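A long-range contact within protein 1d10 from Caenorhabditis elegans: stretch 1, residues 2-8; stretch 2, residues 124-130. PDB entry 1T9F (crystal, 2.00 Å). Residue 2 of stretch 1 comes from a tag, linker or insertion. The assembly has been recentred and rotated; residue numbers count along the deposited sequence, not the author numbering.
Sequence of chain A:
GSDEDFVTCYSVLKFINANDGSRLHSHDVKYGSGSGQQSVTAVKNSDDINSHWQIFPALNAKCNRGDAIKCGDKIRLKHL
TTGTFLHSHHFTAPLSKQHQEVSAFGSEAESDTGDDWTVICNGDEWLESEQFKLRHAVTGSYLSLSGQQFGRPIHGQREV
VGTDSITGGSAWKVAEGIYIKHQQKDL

Stretch 1 (2-8) SDEDFVT
Stretch 2 (124-130) DEWLESE

The most unusual feature of this contact is a methyl group set almost exactly on the normal of the W126 five-membered ring: V7 CG2 lies 3.5 Å from the centroid of that ring, formed by CG, CD1, NE1, CE2 and CD2, only 5° off the normal. That position places a weakly polarized methyl C-H group over the polarizable pi face, a CH-pi contact whose nearest atom pair is V7 CG2 to W126 CG, 3.6 Å. The rotamers that build it are t for V7 (chi1 -179°), with CA-to-CB toward the partner, and t for W126 (chi1 -166°, chi2 0°).

Neither stretch is regular helix or strand, and the end-to-end directions of CA 3 to 7 and CA 125 to 129 differ by 95°, so the chains meet crosswise. A single beta bridge pairs F6 with L127, F6 CA to L127 CA being 4.0 Å. Two backbone hydrogen bonds frame it: V7 N donates to W126 O (2.7 Å, 161°) and E128 N donates to D5 O (3.0 Å, 162°). At the bridge, F6 has phi/psi -67/156 and L127 -98/138; D5 before F6 is at -97/38, and V7 after it at -80/135.

From L127 to E130 the chain makes a type I turn, with E128 at -64/-15, S129 at -97/4 and E130 N bonded to L127 O at 3.2 Å. D5, chi1 66° (p), sends its carboxylate nearer the turn: D5 OD2 makes a van der Waals contact with L127 CB at 3.4 Å, and D5 OD1 is 3.5 Å from S129 OG.

F6 (p, chi1 47°, chi2 63°) adds a looser apolar contact, F6 CB to L127 CD2 at 4.4 Å, with L127 in m,t. E125 OE1 approaches the phenyl ring obliquely, a loose carboxylate-to-ring-carbon contact 3.9 Å from F6 CD2. Together the stretches bury 463 Å², summed over both sides.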

ATOM      1  N   SER A   2      -0.099 -23.994   4.360  1.00 68.23           N
ATOM      2  CA  SER A   2       1.301 -24.356   4.540  1.00 64.14           C
ATOM      3  C   SER A   2       2.071 -23.219   5.206  1.00 67.09           C
ATOM      4  O   SER A   2       1.958 -22.056   4.808  1.00 67.64           O
ATOM      5  CB  SER A   2       1.927 -24.695   3.189  1.00 50.31           C
ATOM      6  OG  SER A   2       3.326 -24.923   3.325  1.00 50.92           O
ATOM      7  N   ASP A   3       2.854 -23.562   6.223  1.00 68.26           N
ATOM      8  CA  ASP A   3       3.632 -22.577   6.971  1.00 66.93           C
ATOM      9  C   ASP A   3       4.777 -22.001   6.145  1.00 63.29           C
ATOM     10  O   ASP A   3       5.629 -21.289   6.674  1.00 63.81           O
ATOM     11  CB  ASP A   3       4.195 -23.216   8.246  1.00 71.28           C
ATOM     12  CG  ASP A   3       3.211 -24.171   8.904  1.00 75.97           C
ATOM     13  OD1 ASP A   3       2.042 -23.776   9.111  1.00 80.52           O
ATOM     14  OD2 ASP A   3       3.608 -25.316   9.217  1.00 70.14           O
ATOM     15  N   GLU A   4       4.793 -22.306   4.852  1.00 59.67           N
ATOM     16  CA  GLU A   4       5.845 -21.817   3.973  1.00 59.63           C
ATOM     17  C   GLU A   4       5.270 -21.158   2.719  1.00 56.26           C
ATOM     18  O   GLU A   4       5.900 -21.142   1.663  1.00 53.06           O
ATOM     19  CB  GLU A   4       6.791 -22.970   3.598  1.00 65.14           C
ATOM     20  CG  GLU A   4       8.055 -22.537   2.863  1.00 73.21           C
ATOM     21  CD  GLU A   4       9.143 -23.598   2.876  1.00 82.25           C
ATOM     22  OE1 GLU A   4      10.205 -23.370   2.255  1.00 86.14           O
ATOM     23  OE2 GLU A   4       8.943 -24.658   3.508  1.00 85.38           O
ATOM     24  N   ASP A   5       4.064 -20.612   2.847  1.00 55.49           N
ATOM     25  CA  ASP A   5       3.411 -19.923   1.738  1.00 55.29           C
ATOM     26  C   ASP A   5       3.671 -18.430   1.926  1.00 51.70           C
ATOM     27  O   ASP A   5       2.807 -17.592   1.661  1.00 53.18           O
ATOM     28  CB  ASP A   5       1.900 -20.200   1.743  1.00 53.20           C
ATOM     29  CG  ASP A   5       1.186 -19.599   2.953  1.00 63.37           C
ATOM     30  OD1 ASP A   5      -0.048 -19.772   3.058  1.00 67.71           O
ATOM     31  OD2 ASP A   5       1.849 -18.957   3.796  1.00 66.79           O
ATOM     32  N   PHE A   6       4.876 -18.108   2.384  1.00 46.37           N
ATOM     33  CA  PHE A   6       5.258 -16.727   2.647  1.00 43.02           C
ATOM     34  C   PHE A   6       5.379 -15.818   1.434  1.00 37.35           C
ATOM     35  O   PHE A   6       5.601 -16.267   0.313  1.00 34.94           O
ATOM     36  CB  PHE A   6       6.565 -16.687   3.445  1.00 48.23           C
ATOM     37  CG  PHE A   6       7.635 -17.588   2.907  1.00 50.75           C
ATOM     38  CD1 PHE A   6       8.168 -17.384   1.640  1.00 54.74           C
ATOM     39  CD2 PHE A   6       8.116 -18.644   3.672  1.00 55.97           C
ATOM     40  CE1 PHE A   6       9.171 -18.223   1.141  1.00 64.32           C
ATOM     41  CE2 PHE A   6       9.114 -19.486   3.184  1.00 60.96           C
ATOM     42  CZ  PHE A   6       9.643 -19.274   1.915  1.00 60.70           C
ATOM     43  N   VAL A   7       5.222 -14.524   1.688  1.00 35.80           N
ATOM     44  CA  VAL A   7       5.319 -13.498   0.660  1.00 27.22           C
ATOM     45  C   VAL A   7       6.803 -13.262   0.434  1.00 30.24           C
ATOM     46  O   VAL A   7       7.567 -13.144   1.393  1.00 28.59           O
ATOM     47  CB  VAL A   7       4.656 -12.194   1.135  1.00 29.39           C
ATOM     48  CG1 VAL A   7       4.739 -11.148   0.050  1.00 24.16           C
ATOM     49  CG2 VAL A   7       3.206 -12.462   1.517  1.00 28.87           C
ATOM     50  N   THR A   8       7.210 -13.183  -0.828  1.00 28.75           N
ATOM     51  CA  THR A   8       8.620 -13.015  -1.157  1.00 27.43           C
ATOM     52  C   THR A   8       9.003 -11.682  -1.783  1.00 24.58           C
ATOM     53  O   THR A   8       8.177 -10.986  -2.378  1.00 18.26           O
ATOM     54  CB  THR A   8       9.085 -14.146  -2.090  1.00 29.95           C
ATOM     55  OG1 THR A   8       8.406 -14.035  -3.346  1.00 34.53           O
ATOM     56  CG2 THR A   8       8.766 -15.506  -1.471  1.00 30.45           C
ATOM     57  N   ASP A 124       6.896 -14.480  12.481  1.00 57.49           N
ATOM     58  CA  ASP A 124       7.968 -13.732  11.849  1.00 67.33           C
ATOM     59  C   ASP A 124       8.299 -14.227  10.457  1.00 58.62           C
ATOM     60  O   ASP A 124       9.393 -14.715  10.189  1.00 70.78           O
ATOM     61  CB  ASP A 124       9.226 -13.728  12.721  1.00 77.12           C
ATOM     62  CG  ASP A 124      10.122 -12.535  12.424  1.00 84.59           C
ATOM     63  OD1 ASP A 124      10.541 -12.397  11.257  1.00 85.03           O
ATOM     64  OD2 ASP A 124      10.395 -11.732  13.346  1.00 89.37           O
ATOM     65  N   GLU A 125       7.318 -14.094   9.573  1.00 54.21           N
ATOM     66  CA  GLU A 125       7.441 -14.479   8.181  1.00 52.06           C
ATOM     67  C   GLU A 125       6.082 -14.257   7.534  1.00 45.56           C
ATOM     68  O   GLU A 125       5.148 -15.040   7.720  1.00 34.20           O
ATOM     69  CB  GLU A 125       7.883 -15.940   8.048  1.00 54.27           C
ATOM     70  CG  GLU A 125       8.960 -16.118   6.988  1.00 55.72           C
ATOM     71  CD  GLU A 125       9.698 -17.437   7.095  1.00 58.85           C
ATOM     72  OE1 GLU A 125      10.707 -17.595   6.378  1.00 59.37           O
ATOM     73  OE2 GLU A 125       9.278 -18.312   7.887  1.00 59.38           O
ATOM     74  N   TRP A 126       5.988 -13.153   6.802  1.00 33.59           N
ATOM     75  CA  TRP A 126       4.779 -12.749   6.106  1.00 28.16           C
ATOM     76  C   TRP A 126       4.191 -13.902   5.310  1.00 30.22           C
ATOM     77  O   TRP A 126       4.760 -14.316   4.305  1.00 32.16           O
ATOM     78  CB  TRP A 126       5.113 -11.584   5.175  1.00 35.04           C
ATOM     79  CG  TRP A 126       3.937 -10.846   4.628  1.00 32.61           C
ATOM     80  CD1 TRP A 126       2.616 -11.100   4.866  1.00 36.35           C
ATOM     81  CD2 TRP A 126       3.980  -9.719   3.750  1.00 29.98           C
ATOM     82  NE1 TRP A 126       1.832 -10.194   4.185  1.00 36.35           N
ATOM     83  CE2 TRP A 126       2.644  -9.334   3.492  1.00 29.32           C
ATOM     84  CE3 TRP A 126       5.021  -8.994   3.153  1.00 26.81           C
ATOM     85  CZ2 TRP A 126       2.323  -8.256   2.662  1.00 25.27           C
ATOM     86  CZ3 TRP A 126       4.699  -7.922   2.326  1.00 18.38           C
ATOM     87  CH2 TRP A 126       3.359  -7.564   2.090  1.00 25.18           C
ATOM     88  N   LEU A 127       3.050 -14.415   5.768  1.00 28.93           N
ATOM     89  CA  LEU A 127       2.372 -15.523   5.098  1.00 33.55           C
ATOM     90  C   LEU A 127       1.257 -14.968   4.216  1.00 37.58           C
ATOM     91  O   LEU A 127       0.529 -14.054   4.609  1.00 38.21           O
ATOM     92  CB  LEU A 127       1.777 -16.485   6.132  1.00 36.54           C
ATOM     93  CG  LEU A 127       2.699 -17.050   7.217  1.00 39.91           C
ATOM     94  CD1 LEU A 127       1.872 -17.851   8.216  1.00 37.99           C
ATOM     95  CD2 LEU A 127       3.781 -17.920   6.593  1.00 38.87           C
ATOM     96  N   GLU A 128       1.125 -15.526   3.020  1.00 35.71           N
ATOM     97  CA  GLU A 128       0.114 -15.083   2.073  1.00 33.26           C
ATOM     98  C   GLU A 128      -1.312 -15.324   2.566  1.00 40.18           C
ATOM     99  O   GLU A 128      -2.264 -14.750   2.035  1.00 31.21           O
ATOM    100  CB  GLU A 128       0.327 -15.799   0.739  1.00 43.38           C
ATOM    101  CG  GLU A 128      -0.570 -15.317  -0.384  1.00 54.33           C
ATOM    102  CD  GLU A 128      -0.111 -15.825  -1.735  1.00 57.84           C
ATOM    103  OE1 GLU A 128       1.093 -15.673  -2.034  1.00 61.08           O
ATOM    104  OE2 GLU A 128      -0.947 -16.362  -2.494  1.00 59.41           O
ATOM    105  N   SER A 129      -1.449 -16.158   3.593  1.00 38.98           N
ATOM    106  CA  SER A 129      -2.759 -16.508   4.140  1.00 42.25           C
ATOM    107  C   SER A 129      -3.179 -15.700   5.362  1.00 43.42           C
ATOM    108  O   SER A 129      -4.232 -15.957   5.947  1.00 45.87           O
ATOM    109  CB  SER A 129      -2.769 -17.985   4.519  1.00 46.08           C
ATOM    110  OG  SER A 129      -1.873 -18.214   5.595  1.00 45.05           O
ATOM    111  N   GLU A 130      -2.375 -14.728   5.758  1.00 37.15           N
ATOM    112  CA  GLU A 130      -2.727 -13.961   6.936  1.00 35.84           C
ATOM    113  C   GLU A 130      -3.080 -12.520   6.624  1.00 35.39           C
ATOM    114  O   GLU A 130      -2.750 -11.999   5.556  1.00 30.63           O
ATOM    115  CB  GLU A 130      -1.581 -14.003   7.945  1.00 39.34           C
ATOM    116  CG  GLU A 130      -0.424 -13.083   7.615  1.00 54.82           C
ATOM    117  CD  GLU A 130       0.820 -13.414   8.414  1.00 63.46           C
ATOM    118  OE1 GLU A 130       1.557 -14.332   8.000  1.00 60.83           O
ATOM    119  OE2 GLU A 130       1.053 -12.768   9.460  1.00 64.54           O
TER